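Long-range contacts in protein NAGD (Escherichia coli, PDB 2C4N), which removes phosphate from ribonucleoside 5'-phosphates with the help of magnesium or another divalent metal ion, and probably acts on a broad range of other phosphate compounds: residues T42-Q47 against A142-T147; T70-T75 against G93-E98; T217-S222 against S238-S243. All coordinates share one frame; numbering follows the deposited sequence.

Contact 1. Residues T42-Q47 against A142-T147. With PO4 (phosphate ion), chain D.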
# COMPACT_ATOMS: atom_id res chain seq x y z
N THR A 42 -10.13 -9.64 24.24
CA THR A 42 -8.92 -10.08 23.57
C THR A 42 -9.21 -10.20 22.09
O THR A 42 -10.27 -10.67 21.69
CB THR A 42 -8.37 -11.42 24.09
OG1 THR A 42 -7.21 -11.77 23.31
CG2 THR A 42 -9.40 -12.54 23.96
N ASN A 43 -8.26 -9.76 21.27
CA ASN A 43 -8.40 -9.80 19.83
C ASN A 43 -8.19 -11.19 19.26
O ASN A 43 -8.52 -11.44 18.10
CB ASN A 43 -7.41 -8.84 19.18
CG ASN A 43 -8.10 -7.77 18.38
OD1 ASN A 43 -9.19 -7.33 18.73
ND2 ASN A 43 -7.44 -7.32 17.31
N TYR A 44 -7.65 -12.10 20.06
CA TYR A 44 -7.39 -13.44 19.57
C TYR A 44 -8.60 -14.36 19.73
O TYR A 44 -9.31 -14.34 20.73
CB TYR A 44 -6.11 -13.99 20.21
CG TYR A 44 -4.90 -13.18 19.74
CD1 TYR A 44 -4.50 -12.03 20.43
CD2 TYR A 44 -4.23 -13.51 18.56
CE1 TYR A 44 -3.47 -11.22 19.95
CE2 TYR A 44 -3.19 -12.70 18.07
CZ TYR A 44 -2.81 -11.56 18.77
OH TYR A 44 -1.79 -10.77 18.29
N PRO A 45 -8.86 -15.17 18.69
CA PRO A 45 -9.97 -16.12 18.61
C PRO A 45 -9.78 -17.56 19.02
O PRO A 45 -10.72 -18.34 18.93
CB PRO A 45 -10.33 -16.05 17.14
CG PRO A 45 -8.93 -16.03 16.51
CD PRO A 45 -8.17 -15.06 17.40
N SER A 46 -8.59 -17.93 19.48
CA SER A 46 -8.33 -19.32 19.83
C SER A 46 -8.91 -19.89 21.12
O SER A 46 -9.19 -21.09 21.19
CB SER A 46 -6.81 -19.57 19.83
OG SER A 46 -6.23 -19.27 18.57
N GLN A 47 -9.10 -19.05 22.14
CA GLN A 47 -9.59 -19.59 23.41
C GLN A 47 -11.06 -19.38 23.71
O GLN A 47 -11.65 -18.38 23.31
CB GLN A 47 -8.75 -19.01 24.55
CG GLN A 47 -7.26 -19.31 24.43
CD GLN A 47 -6.44 -18.83 25.62
OE1 GLN A 47 -6.19 -17.64 25.79
NE2 GLN A 47 -6.02 -19.78 26.46
N ALA A 142 -13.10 -11.50 8.85
CA ALA A 142 -11.93 -12.02 9.56
C ALA A 142 -12.02 -11.60 11.03
O ALA A 142 -12.47 -10.50 11.34
CB ALA A 142 -10.65 -11.49 8.92
N THR A 143 -11.57 -12.46 11.93
CA THR A 143 -11.65 -12.16 13.36
C THR A 143 -10.79 -10.99 13.84
O THR A 143 -11.27 -10.15 14.60
CB THR A 143 -11.32 -13.41 14.22
OG1 THR A 143 -10.01 -13.89 13.92
CG2 THR A 143 -12.34 -14.51 13.96
N ASN A 144 -9.53 -10.92 13.41
CA ASN A 144 -8.66 -9.84 13.86
C ASN A 144 -7.53 -9.58 12.86
O ASN A 144 -7.04 -10.51 12.22
CB ASN A 144 -8.09 -10.16 15.26
CG ASN A 144 -7.29 -11.46 15.29
OD1 ASN A 144 -7.81 -12.54 14.98
ND2 ASN A 144 -6.02 -11.35 15.67
N PRO A 145 -7.08 -8.32 12.73
CA PRO A 145 -6.02 -7.94 11.80
C PRO A 145 -4.57 -8.26 12.19
O PRO A 145 -3.67 -8.13 11.37
CB PRO A 145 -6.25 -6.44 11.63
CG PRO A 145 -6.68 -6.03 13.02
CD PRO A 145 -7.62 -7.15 13.45
N ASP A 146 -4.36 -8.66 13.44
CA ASP A 146 -3.01 -8.98 13.90
C ASP A 146 -2.31 -9.96 12.95
O ASP A 146 -2.88 -10.99 12.58
CB ASP A 146 -3.10 -9.58 15.30
CG ASP A 146 -3.82 -8.68 16.27
OD1 ASP A 146 -3.15 -7.85 16.92
OD2 ASP A 146 -5.06 -8.78 16.36
N THR A 147 -1.08 -9.64 12.55
CA THR A 147 -0.35 -10.50 11.62
C THR A 147 0.27 -11.73 12.27
O THR A 147 0.48 -12.75 11.61
CB THR A 147 0.76 -9.71 10.89
OG1 THR A 147 1.75 -9.28 11.83
CG2 THR A 147 0.17 -8.50 10.19
P PO4 D . -5.02 -8.73 23.29
O1 PO4 D . -5.74 -9.25 24.48
O2 PO4 D . -5.98 -8.09 22.36
O3 PO4 D . -4.02 -7.74 23.71
O4 PO4 D . -4.33 -9.85 22.60
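Asn43 and Asp146 join two loops across the interface between the two domains of a HAD-superfamily phosphatase. The 42-47 loop follows strand 38-42 of the six-stranded parallel core sheet, and the 142-147 loop follows strand 139-142 of the four-stranded cap sheet. The direct link is Asn43 ND2 to Asp146 OD2, 2.9 Å with an N-H...O angle of 167°; it uses the syn lone pair of OD2 and lies close to the Asn43 amide plane. The carbonyl end of that amide is held too, since OD1 accepts from the backbone N of Lys176. Asp146 OD2 has a second donor, Asn144 ND2 at 2.8 Å, which approaches on the anti side, 23° out of the carboxylate plane. Asp146 turns CG anti to its carbonyl carbon, and two amides grip its OD2, which would limit rotation of the carboxylate. Asp146 is thought to confer substrate specificity, and Thr42 and Asn43 to bind substrate. Consistent with this, a phosphate ion sits by the core loop, with Asn43 N donating to its O2 at 3.0 Å. Its O4 lies in plane at the edge of the Tyr44 ring, 3.1 Å from CD1. One face of that ring receives Asn144 ND2, 3.9 Å from CE2, the amide and ring planes being 67° apart. The ring hydroxyl packs against Asp146, Tyr44 OH lying 3.5 Å from CB, and hydrogen-bonds to His148 O. Thr143 OG1 donates to Asn144 OD1 in the carbonyl plane at 2.8 Å, and the ring of Pro45 packs on both residues, its CD 3.5 Å from Asn144 OD1.

Contact 2. Residues T70-T75 against G93-E98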
# COMPACT_ATOMS: atom_id res chain seq x y z
N THR A 70 -13.99 -12.61 23.18
CA THR A 70 -12.92 -12.72 22.20
C THR A 70 -13.43 -12.32 20.82
O THR A 70 -14.63 -12.15 20.61
CB THR A 70 -12.43 -14.17 22.08
OG1 THR A 70 -13.43 -14.95 21.42
CG2 THR A 70 -12.17 -14.76 23.47
N SER A 71 -12.50 -12.17 19.88
CA SER A 71 -12.87 -11.80 18.52
C SER A 71 -13.69 -12.91 17.87
O SER A 71 -14.37 -12.67 16.88
CB SER A 71 -11.62 -11.51 17.68
OG SER A 71 -10.76 -12.63 17.63
N ALA A 72 -13.61 -14.13 18.41
CA ALA A 72 -14.37 -15.25 17.86
C ALA A 72 -15.83 -15.11 18.28
O ALA A 72 -16.74 -15.30 17.48
CB ALA A 72 -13.80 -16.59 18.35
N MET A 73 -16.03 -14.76 19.54
CA MET A 73 -17.38 -14.55 20.07
C MET A 73 -18.01 -13.35 19.36
O MET A 73 -19.17 -13.39 18.98
CB MET A 73 -17.31 -14.29 21.57
CG MET A 73 -16.72 -15.44 22.37
SD MET A 73 -16.53 -15.02 24.10
CE MET A 73 -15.74 -16.49 24.75
N ALA A 74 -17.22 -12.30 19.19
CA ALA A 74 -17.68 -11.08 18.53
C ALA A 74 -18.05 -11.36 17.08
O ALA A 74 -19.03 -10.82 16.57
CB ALA A 74 -16.60 -10.00 18.60
N THR A 75 -17.27 -12.21 16.42
CA THR A 75 -17.55 -12.57 15.03
C THR A 75 -18.86 -13.35 14.95
O THR A 75 -19.67 -13.12 14.06
CB THR A 75 -16.41 -13.42 14.44
OG1 THR A 75 -15.21 -12.63 14.38
CG2 THR A 75 -16.78 -13.90 13.04
N GLY A 93 -11.27 -24.82 16.41
CA GLY A 93 -11.62 -24.67 17.81
C GLY A 93 -12.77 -23.75 18.17
O GLY A 93 -13.88 -23.89 17.65
N ALA A 94 -12.49 -22.82 19.08
CA ALA A 94 -13.47 -21.86 19.59
C ALA A 94 -14.37 -21.23 18.54
O ALA A 94 -15.59 -21.25 18.69
CB ALA A 94 -12.75 -20.78 20.38
N LEU A 95 -13.77 -20.65 17.50
CA LEU A 95 -14.55 -20.00 16.45
C LEU A 95 -15.57 -20.95 15.81
O LEU A 95 -16.73 -20.58 15.60
CB LEU A 95 -13.62 -19.47 15.36
CG LEU A 95 -14.31 -18.84 14.14
CD1 LEU A 95 -15.11 -17.61 14.57
CD2 LEU A 95 -13.27 -18.46 13.08
N ILE A 96 -15.13 -22.17 15.51
CA ILE A 96 -16.01 -23.15 14.89
C ILE A 96 -17.23 -23.44 15.76
O ILE A 96 -18.36 -23.42 15.27
CB ILE A 96 -15.26 -24.49 14.63
CG1 ILE A 96 -14.06 -24.25 13.70
CG2 ILE A 96 -16.22 -25.51 14.02
CD1 ILE A 96 -14.44 -23.82 12.29
N HIS A 97 -17.00 -23.71 17.04
CA HIS A 97 -18.10 -24.00 17.95
C HIS A 97 -19.05 -22.82 18.08
O HIS A 97 -20.27 -23.00 18.12
CB HIS A 97 -17.56 -24.39 19.32
CG HIS A 97 -18.59 -24.98 20.22
ND1 HIS A 97 -19.19 -26.20 19.96
CD2 HIS A 97 -19.17 -24.51 21.35
CE1 HIS A 97 -20.09 -26.45 20.89
NE2 HIS A 97 -20.10 -25.44 21.75
N GLU A 98 -18.50 -21.61 18.15
CA GLU A 98 -19.31 -20.41 18.27
C GLU A 98 -20.22 -20.25 17.05
O GLU A 98 -21.38 -19.88 17.19
CB GLU A 98 -18.42 -19.16 18.40
CG GLU A 98 -17.72 -19.01 19.74
CD GLU A 98 -18.68 -18.74 20.88
OE1 GLU A 98 -19.49 -17.79 20.77
OE2 GLU A 98 -18.62 -19.46 21.90
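Ala72 and Leu95 bring together the first turns of two helices, 71-80 and 94-101, through apolar contact. The axes of segments 71-75 and 94-98 approach to 8.9 Å and run nearly parallel, 23° apart. The small side chain of Ala72 permits this spacing: its CB lies 4.0 Å from Leu95 CA, so it rests on the backbone of the partner helix as well as on its side chain. Leu95 has CG anti to the backbone N (chi1 176°), and its CD1 bridges two residues of the facing helix, 4.1 Å from Ala72 CB and 4.3 Å from Thr75 CG2.

Polar and apolar groups meet on the other flank. The Glu98 chain bends at chi2 (-67°), and its OE1 comes beside the backbone and CG of Met73, 3.9 Å from Met73 CA. This is van der Waals contact, and no hydrogen bond spans the two segments.

Hydrogen bonds within helix 71-80 fix its first turn. Thr70 is the N-cap: its OG1 accepts from Met73 N at 3.2 Å and more weakly from Ala72 N. A weak return bond from Thr70 N to Met73 SD completes a capping box, with sulfur as the acceptor. Ser71 O takes both Thr75 N and Thr75 OG1, the hydroxyl at 2.6 Å.

The near-parallel pair packs helix 71-80, which follows strand 68-70 at the edge of the core sheet, against helix 94-101, which follows strand 86-90 at the edge of the cap sheet. Leu95 also touches Val89 of that cap strand, and Ser71 and Thr75 touch Thr143 in the loop after strand 139-142.

Contact 3. Residues T217-S222 against S238-S243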
# COMPACT_ATOMS: atom_id res chain seq x y z
N THR A 217 -10.80 6.49 27.78
CA THR A 217 -9.74 5.49 27.65
C THR A 217 -8.63 5.62 28.67
O THR A 217 -8.27 6.72 29.08
CB THR A 217 -9.10 5.58 26.25
OG1 THR A 217 -8.57 6.90 26.06
CG2 THR A 217 -10.15 5.30 25.16
N ILE A 218 -8.08 4.48 29.07
CA ILE A 218 -6.97 4.44 30.00
C ILE A 218 -5.88 3.59 29.38
O ILE A 218 -6.09 2.41 29.08
CB ILE A 218 -7.34 3.80 31.36
CG1 ILE A 218 -8.41 4.64 32.06
CG2 ILE A 218 -6.10 3.71 32.25
CD1 ILE A 218 -8.84 4.08 33.41
N LEU A 219 -4.71 4.18 29.18
CA LEU A 219 -3.59 3.46 28.62
C LEU A 219 -2.66 3.02 29.74
O LEU A 219 -2.28 3.83 30.58
CB LEU A 219 -2.78 4.35 27.67
CG LEU A 219 -1.46 3.77 27.14
CD1 LEU A 219 -1.72 2.71 26.08
CD2 LEU A 219 -0.61 4.90 26.55
N VAL A 220 -2.31 1.73 29.78
CA VAL A 220 -1.35 1.27 30.78
C VAL A 220 -0.06 1.09 29.99
O VAL A 220 -0.11 0.80 28.79
CB VAL A 220 -1.77 -0.06 31.46
CG1 VAL A 220 -2.91 0.19 32.41
CG2 VAL A 220 -2.15 -1.11 30.41
N LEU A 221 1.08 1.27 30.65
CA LEU A 221 2.38 1.16 30.00
C LEU A 221 3.05 -0.19 30.21
O LEU A 221 4.25 -0.35 29.95
CB LEU A 221 3.28 2.28 30.53
CG LEU A 221 2.70 3.70 30.40
CD1 LEU A 221 3.57 4.69 31.16
CD2 LEU A 221 2.60 4.08 28.92
N SER A 222 2.28 -1.16 30.66
CA SER A 222 2.79 -2.49 30.94
C SER A 222 2.87 -3.40 29.71
O SER A 222 3.28 -4.56 29.82
CB SER A 222 1.92 -3.15 32.01
OG SER A 222 0.55 -3.10 31.65
N SER A 238 -7.45 9.24 27.97
CA SER A 238 -8.05 10.06 29.01
C SER A 238 -7.09 10.05 30.21
O SER A 238 -6.90 11.07 30.88
CB SER A 238 -9.41 9.49 29.42
OG SER A 238 -10.24 9.32 28.28
N TRP A 239 -6.50 8.89 30.46
CA TRP A 239 -5.54 8.69 31.56
C TRP A 239 -4.45 7.71 31.13
O TRP A 239 -4.65 6.92 30.20
CB TRP A 239 -6.24 8.10 32.78
CG TRP A 239 -7.29 8.95 33.40
CD1 TRP A 239 -7.10 10.02 34.23
CD2 TRP A 239 -8.70 8.79 33.27
NE1 TRP A 239 -8.31 10.52 34.63
CE2 TRP A 239 -9.31 9.79 34.06
CE3 TRP A 239 -9.51 7.89 32.56
CZ2 TRP A 239 -10.71 9.91 34.16
CZ3 TRP A 239 -10.90 8.01 32.66
CH2 TRP A 239 -11.48 9.02 33.46
N ILE A 240 -3.31 7.77 31.82
CA ILE A 240 -2.19 6.88 31.54
C ILE A 240 -1.55 6.44 32.86
O ILE A 240 -1.25 7.26 33.71
CB ILE A 240 -1.10 7.57 30.70
CG1 ILE A 240 -1.69 8.13 29.41
CG2 ILE A 240 0.02 6.57 30.38
CD1 ILE A 240 -0.71 8.94 28.59
N TYR A 241 -1.36 5.13 33.02
CA TYR A 241 -0.73 4.60 34.23
C TYR A 241 0.28 3.53 33.87
O TYR A 241 0.20 2.93 32.79
CB TYR A 241 -1.77 3.99 35.19
CG TYR A 241 -2.76 4.98 35.74
CD1 TYR A 241 -4.02 5.14 35.15
CD2 TYR A 241 -2.44 5.79 36.83
CE1 TYR A 241 -4.92 6.07 35.63
CE2 TYR A 241 -3.33 6.73 37.32
CZ TYR A 241 -4.57 6.87 36.71
OH TYR A 241 -5.46 7.81 37.18
N PRO A 242 1.26 3.29 34.75
CA PRO A 242 2.28 2.27 34.48
C PRO A 242 1.59 0.91 34.30
O PRO A 242 1.94 0.14 33.42
CB PRO A 242 3.16 2.31 35.72
CG PRO A 242 3.06 3.75 36.15
CD PRO A 242 1.59 4.03 35.98
N SER A 243 0.59 0.65 35.14
CA SER A 243 -0.15 -0.62 35.09
C SER A 243 -1.50 -0.45 35.77
O SER A 243 -1.79 0.60 36.32
CB SER A 243 0.63 -1.73 35.79
OG SER A 243 0.62 -1.54 37.19
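Thr217 places OG1 between its backbone N and carbonyl carbon (chi1 59°), and Ser238 places OG beside its own backbone N (chi1 -54°), which puts each hydroxyl within bonding range of the other residue's N-H. Thr217 N donates to Ser238 OG at 2.9 Å, and Ser238 N donates to Thr217 OG1 at 3.2 Å. Ser238 N also makes a weak bond to Thr217 O, which accepts a better one from Trp239 N. An alanine at Thr217 would probably leave Ser238 N with just that weak bond across the contact. From here on the two strands pair in parallel. Leu219 bonds to both neighbours of its register mate Ile240, its N to Trp239 O and its O to Tyr241 N, each at 2.9 Å. This pairing adds strand 239-241 as an outermost strand of the six-stranded Rossmann-like HAD core, and no helix lies in the connection from strand 216-220. Ile218, Val220, Trp239 and Tyr241 share one face of the sheet. There Ile218 CG1 approaches Trp239 CE3 at 3.5 Å, while its CG2 lies in the plane of the Tyr241 ring, at the edge, 3.8 Å from CD1. Val220 also touches Val13 and Val199. Ile240, on the face with Leu219, turns CG2 to CD2 of Leu221 in the loop beyond the strand, at 3.9 Å, the two side chains passing at a slant, and Leu219 continues onto Leu203 and Ile207 of helix 203-212.

Overall arrangement
Contacts 1 and 2 form one connected region, with centres 9 Å apart and contact 2 nested in the chain between the two segments of contact 1. They meet where Ser71 OG lies 2.6 Å from Asn43 O, a probable hydrogen bond, which ties the helix start of contact 2 to the loop of contact 1. Contact 3 comes later in the chain and lies apart, its centre about 22 Å from that of contact 1 and about 28 Å from that of contact 2. The magnesium ion, held by Asp9, Asp11 and Asp201, lies between contacts 1 and 3, about 7 Å from the nearest side-chain atom of Tyr44 and about 8 Å from that of Val220.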